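Long-range contact in TCR alpha chain (PDB 6LIR), which forms the alpha subunit of the chicken alpha-beta T-cell receptor and probably takes part in antigen recognition through its immunoglobulin V-set domain: residues A[51-63]-A[72-85]. Sequence-based numbering, arbitrary orientation.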
loop_
_atom_site.group_PDB
_atom_site.type_symbol
_atom_site.label_atom_id
_atom_site.label_comp_id
_atom_site.label_asym_id
_atom_site.label_seq_id
_atom_site.Cartn_x
_atom_site.Cartn_y
_atom_site.Cartn_z
ATOM N N SER A 51 -22.691 -17.186 12.588
ATOM C CA SER A 51 -22.434 -15.809 12.193
ATOM C C SER A 51 -21.941 -15.005 13.384
ATOM O O SER A 51 -22.406 -15.200 14.511
ATOM C CB SER A 51 -23.681 -15.149 11.595
ATOM O OG SER A 51 -24.062 -15.786 10.389
ATOM N N LYS A 52 -20.977 -14.121 13.133
ATOM C CA LYS A 52 -20.394 -13.310 14.194
ATOM C C LYS A 52 -20.273 -11.860 13.740
ATOM O O LYS A 52 -19.800 -11.578 12.634
ATOM C CB LYS A 52 -19.024 -13.850 14.624
ATOM C CG LYS A 52 -18.503 -13.213 15.902
ATOM C CD LYS A 52 -17.191 -13.836 16.344
ATOM C CE LYS A 52 -16.711 -13.252 17.664
ATOM N NZ LYS A 52 -15.382 -13.811 18.057
ATOM N N GLU A 53 -20.704 -10.952 14.605
ATOM C CA GLU A 53 -20.592 -9.521 14.361
ATOM C C GLU A 53 -19.140 -9.067 14.352
ATOM O O GLU A 53 -18.299 -9.587 15.078
ATOM C CB GLU A 53 -21.365 -8.732 15.414
ATOM C CG GLU A 53 -22.731 -9.302 15.732
ATOM C CD GLU A 53 -23.863 -8.433 15.211
ATOM O OE1 GLU A 53 -24.994 -8.570 15.724
ATOM O OE2 GLU A 53 -23.629 -7.625 14.285
ATOM N N VAL A 54 -18.836 -8.100 13.495
ATOM C CA VAL A 54 -17.490 -7.557 13.354
ATOM C C VAL A 54 -17.528 -6.124 13.830
ATOM O O VAL A 54 -18.331 -5.327 13.326
ATOM C CB VAL A 54 -17.005 -7.605 11.892
ATOM C CG1 VAL A 54 -15.589 -7.065 11.768
ATOM C CG2 VAL A 54 -17.151 -9.000 11.315
ATOM N N PRO A 55 -16.682 -5.726 14.781
ATOM C CA PRO A 55 -16.690 -4.320 15.228
ATOM C C PRO A 55 -16.242 -3.348 14.152
ATOM O O PRO A 55 -16.911 -2.344 13.896
ATOM C CB PRO A 55 -15.738 -4.337 16.444
ATOM C CG PRO A 55 -14.957 -5.624 16.323
ATOM C CD PRO A 55 -15.847 -6.593 15.640
ATOM N N ASP A 56 -15.129 -3.646 13.495
ATOM C CA ASP A 56 -14.514 -2.716 12.563
ATOM C C ASP A 56 -13.759 -3.497 11.492
ATOM O O ASP A 56 -12.828 -4.247 11.817
ATOM C CB ASP A 56 -13.586 -1.763 13.323
ATOM C CG ASP A 56 -12.934 -0.725 12.425
ATOM O OD1 ASP A 56 -13.520 -0.359 11.385
ATOM O OD2 ASP A 56 -11.824 -0.265 12.768
ATOM N N PRO A 57 -14.152 -3.393 10.212
ATOM C CA PRO A 57 -15.251 -2.580 9.688
ATOM C C PRO A 57 -16.597 -3.224 9.976
ATOM O O PRO A 57 -16.711 -4.449 9.902
ATOM C CB PRO A 57 -14.972 -2.545 8.184
ATOM C CG PRO A 57 -14.290 -3.850 7.916
ATOM C CD PRO A 57 -13.459 -4.134 9.142
ATOM N N GLU A 58 -17.564 -2.403 10.388
ATOM C CA GLU A 58 -18.911 -2.857 10.713
ATOM C C GLU A 58 -19.407 -3.898 9.716
ATOM O O GLU A 58 -19.346 -3.694 8.500
ATOM C CB GLU A 58 -19.861 -1.653 10.739
ATOM C CG GLU A 58 -21.243 -1.948 11.296
ATOM C CD GLU A 58 -22.197 -0.769 11.147
ATOM O OE1 GLU A 58 -23.321 -0.972 10.641
ATOM O OE2 GLU A 58 -21.823 0.358 11.534
ATOM N N GLY A 59 -19.887 -5.016 10.236
ATOM C CA GLY A 59 -20.408 -6.059 9.369
ATOM C C GLY A 59 -20.556 -7.367 10.130
ATOM O O GLY A 59 -20.716 -7.375 11.350
ATOM N N ARG A 60 -20.474 -8.463 9.383
ATOM C CA ARG A 60 -20.747 -9.761 9.976
ATOM C C ARG A 60 -20.061 -10.845 9.162
ATOM O O ARG A 60 -20.093 -10.827 7.926
ATOM C CB ARG A 60 -22.258 -10.033 10.054
ATOM C CG ARG A 60 -22.634 -11.361 10.721
ATOM C CD ARG A 60 -24.006 -11.287 11.393
ATOM N NE ARG A 60 -25.084 -11.151 10.416
ATOM C CZ ARG A 60 -26.379 -11.086 10.722
ATOM N NH1 ARG A 60 -26.770 -11.139 11.988
ATOM N NH2 ARG A 60 -27.285 -10.963 9.759
ATOM N N LEU A 61 -19.448 -11.779 9.876
ATOM C CA LEU A 61 -18.832 -12.964 9.305
ATOM C C LEU A 61 -19.797 -14.130 9.459
ATOM O O LEU A 61 -20.335 -14.353 10.547
ATOM C CB LEU A 61 -17.506 -13.271 10.001
ATOM C CG LEU A 61 -16.966 -14.688 9.833
ATOM C CD1 LEU A 61 -16.439 -14.878 8.422
ATOM C CD2 LEU A 61 -15.888 -14.986 10.871
ATOM N N SER A 62 -20.016 -14.868 8.375
ATOM C CA SER A 62 -20.896 -16.031 8.382
ATOM C C SER A 62 -20.117 -17.238 7.882
ATOM O O SER A 62 -19.536 -17.201 6.792
ATOM C CB SER A 62 -22.146 -15.805 7.524
ATOM O OG SER A 62 -23.012 -14.829 8.090
ATOM N N VAL A 63 -20.074 -18.287 8.701
ATOM C CA VAL A 63 -19.398 -19.541 8.379
ATOM C C VAL A 63 -20.431 -20.549 7.891
ATOM O O VAL A 63 -21.467 -20.751 8.537
ATOM C CB VAL A 63 -18.639 -20.090 9.601
ATOM C CG1 VAL A 63 -18.126 -21.506 9.331
ATOM C CG2 VAL A 63 -17.498 -19.165 9.985
ATOM N N LEU A 72 -17.301 -12.625 4.526
ATOM C CA LEU A 72 -17.176 -11.414 5.318
ATOM C C LEU A 72 -18.039 -10.333 4.682
ATOM O O LEU A 72 -17.779 -9.907 3.551
ATOM C CB LEU A 72 -15.722 -10.955 5.399
ATOM C CG LEU A 72 -15.508 -9.719 6.272
ATOM C CD1 LEU A 72 -15.806 -10.043 7.730
ATOM C CD2 LEU A 72 -14.097 -9.172 6.115
ATOM N N TRP A 73 -19.064 -9.899 5.403
ATOM C CA TRP A 73 -19.968 -8.861 4.927
ATOM C C TRP A 73 -19.573 -7.549 5.583
ATOM O O TRP A 73 -19.534 -7.456 6.812
ATOM C CB TRP A 73 -21.423 -9.203 5.252
ATOM C CG TRP A 73 -22.394 -8.069 4.994
ATOM C CD1 TRP A 73 -23.022 -7.297 5.930
ATOM C CD2 TRP A 73 -22.846 -7.595 3.718
ATOM N NE1 TRP A 73 -23.838 -6.371 5.314
ATOM C CE2 TRP A 73 -23.747 -6.535 3.957
ATOM C CE3 TRP A 73 -22.578 -7.965 2.396
ATOM C CZ2 TRP A 73 -24.381 -5.843 2.924
ATOM C CZ3 TRP A 73 -23.210 -7.277 1.369
ATOM C CH2 TRP A 73 -24.099 -6.228 1.641
ATOM N N LEU A 74 -19.244 -6.553 4.767
ATOM C CA LEU A 74 -18.990 -5.199 5.243
ATOM C C LEU A 74 -20.273 -4.396 5.057
ATOM O O LEU A 74 -20.721 -4.200 3.927
ATOM C CB LEU A 74 -17.831 -4.559 4.477
ATOM C CG LEU A 74 -16.407 -5.045 4.771
ATOM C CD1 LEU A 74 -16.122 -6.372 4.092
ATOM C CD2 LEU A 74 -15.397 -3.997 4.327
ATOM N N ALA A 75 -20.858 -3.926 6.156
ATOM C CA ALA A 75 -22.197 -3.348 6.072
ATOM C C ALA A 75 -22.184 -1.905 5.583
ATOM O O ALA A 75 -23.175 -1.441 5.006
ATOM C CB ALA A 75 -22.894 -3.420 7.423
ATOM N N ARG A 76 -21.095 -1.182 5.810
ATOM C CA ARG A 76 -21.066 0.246 5.504
ATOM C C ARG A 76 -19.684 0.698 5.064
ATOM O O ARG A 76 -19.070 1.535 5.742
ATOM C CB ARG A 76 -21.513 1.099 6.687
ATOM C CG ARG A 76 -22.949 1.552 6.533
ATOM C CD ARG A 76 -23.458 2.274 7.767
ATOM N NE ARG A 76 -24.840 1.917 8.038
ATOM C CZ ARG A 76 -25.199 0.913 8.829
ATOM N NH1 ARG A 76 -24.269 0.173 9.427
ATOM N NH2 ARG A 76 -26.479 0.643 9.015
ATOM N N PRO A 77 -19.145 0.146 3.981
ATOM C CA PRO A 77 -17.754 0.438 3.624
ATOM C C PRO A 77 -17.530 1.917 3.366
ATOM O O PRO A 77 -18.315 2.576 2.687
ATOM C CB PRO A 77 -17.538 -0.387 2.347
ATOM C CG PRO A 77 -18.725 -1.326 2.260
ATOM C CD PRO A 77 -19.838 -0.552 2.892
ATOM N N ARG A 78 -16.441 2.433 3.921
ATOM C CA ARG A 78 -15.984 3.783 3.640
ATOM C C ARG A 78 -14.616 3.715 2.975
ATOM O O ARG A 78 -14.002 2.647 2.867
ATOM C CB ARG A 78 -15.927 4.630 4.914
ATOM C CG ARG A 78 -17.290 4.952 5.521
ATOM C CD ARG A 78 -17.192 5.170 7.028
ATOM N NE ARG A 78 -16.602 4.019 7.713
ATOM C CZ ARG A 78 -15.339 3.959 8.125
ATOM N NH1 ARG A 78 -14.885 2.874 8.735
ATOM N NH2 ARG A 78 -14.526 4.988 7.920
ATOM N N LEU A 79 -14.139 4.880 2.530
ATOM C CA LEU A 79 -12.876 4.939 1.800
ATOM C C LEU A 79 -11.744 4.303 2.596
ATOM O O LEU A 79 -10.872 3.633 2.030
ATOM C CB LEU A 79 -12.545 6.394 1.461
ATOM C CG LEU A 79 -11.278 6.671 0.652
ATOM C CD1 LEU A 79 -11.257 5.843 -0.626
ATOM C CD2 LEU A 79 -11.173 8.156 0.331
ATOM N N GLY A 80 -11.773 4.454 3.918
ATOM C CA GLY A 80 -10.754 3.865 4.769
ATOM C C GLY A 80 -10.794 2.351 4.840
ATOM O O GLY A 80 -9.852 1.756 5.370
ATOM N N ASP A 81 -11.848 1.721 4.324
ATOM C CA ASP A 81 -11.975 0.269 4.335
ATOM C C ASP A 81 -11.395 -0.382 3.087
ATOM O O ASP A 81 -11.442 -1.612 2.967
ATOM C CB ASP A 81 -13.446 -0.127 4.487
ATOM C CG ASP A 81 -14.032 0.326 5.805
ATOM O OD1 ASP A 81 -13.377 0.107 6.848
ATOM O OD2 ASP A 81 -15.134 0.912 5.803
ATOM N N ALA A 82 -10.843 0.405 2.170
ATOM C CA ALA A 82 -10.158 -0.142 1.007
ATOM C C ALA A 82 -8.872 -0.823 1.455
ATOM O O ALA A 82 -7.959 -0.170 1.969
ATOM C CB ALA A 82 -9.863 0.963 -0.006
ATOM N N ALA A 83 -8.803 -2.135 1.271
ATOM C CA ALA A 83 -7.650 -2.909 1.708
ATOM C C ALA A 83 -7.706 -4.267 1.029
ATOM O O ALA A 83 -8.643 -4.580 0.289
ATOM C CB ALA A 83 -7.622 -3.064 3.234
ATOM N N VAL A 84 -6.701 -5.083 1.313
ATOM C CA VAL A 84 -6.669 -6.465 0.867
ATOM C C VAL A 84 -7.136 -7.305 2.041
ATOM O O VAL A 84 -6.531 -7.272 3.120
ATOM C CB VAL A 84 -5.265 -6.881 0.399
ATOM C CG1 VAL A 84 -5.247 -8.362 0.034
ATOM C CG2 VAL A 84 -4.830 -6.028 -0.785
ATOM N N TYR A 85 -8.234 -8.023 1.846
ATOM C CA TYR A 85 -8.864 -8.800 2.902
ATOM C C TYR A 85 -8.493 -10.268 2.750
ATOM O O TYR A 85 -8.691 -10.857 1.682
ATOM C CB TYR A 85 -10.381 -8.615 2.871
ATOM C CG TYR A 85 -10.817 -7.253 3.365
ATOM C CD1 TYR A 85 -10.738 -6.133 2.544
ATOM C CD2 TYR A 85 -11.300 -7.088 4.655
ATOM C CE1 TYR A 85 -11.132 -4.885 2.998
ATOM C CE2 TYR A 85 -11.695 -5.850 5.116
ATOM C CZ TYR A 85 -11.610 -4.753 4.284
ATOM O OH TYR A 85 -12.006 -3.527 4.755
HETATM O O HOH W 1 -18.604 -1.666 6.861
#
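With CG set anti to the carbonyl carbon in both Leu-74 (chi1 -73°) and Asp-81 (chi1 -63°), the two side chains converge on Pro-57, which follows a cis peptide bond. Leu-74 brings CD2 to 3.8 Å from Pro-57 CG, while Asp-81 OD1 lies 3.4 Å from Pro-57 CB. Tyr-85 turns its ring edge to Pro-57 CG, and Tyr-85 OH donates to a lone pair of Asp-81 O, 2.7 Å away, the tyrosine corner of immunoglobulin variable domains. Asp-81 OD2 accepts a nearly straight bond (174°) from Arg-78 N, and OD1 forms a salt bridge with Arg-34 of strand 29-35. Without the carboxylate, as with an alanine here, Arg-34 would probably lose its charged partner and the turn at Arg-78 its tie through Arg-78 N. Nearby, Glu-58 O accepts Ala-75 N at 2.8 Å, and a water bridges it to Arg-76 N. Antiparallel pairing continues through Arg-60 and Trp-73, joined by reciprocal backbone bonds; between these anchors Gly-59 CA makes a CA-H...O contact of 3.0 Å with Trp-73 O, and a CB there would run into that oxygen. Strand 59-63 thus lies between 51-54 and 69-74 in one sheet of the V-domain sandwich, with Leu-61 and Leu-72 packing on Trp-32 in the other.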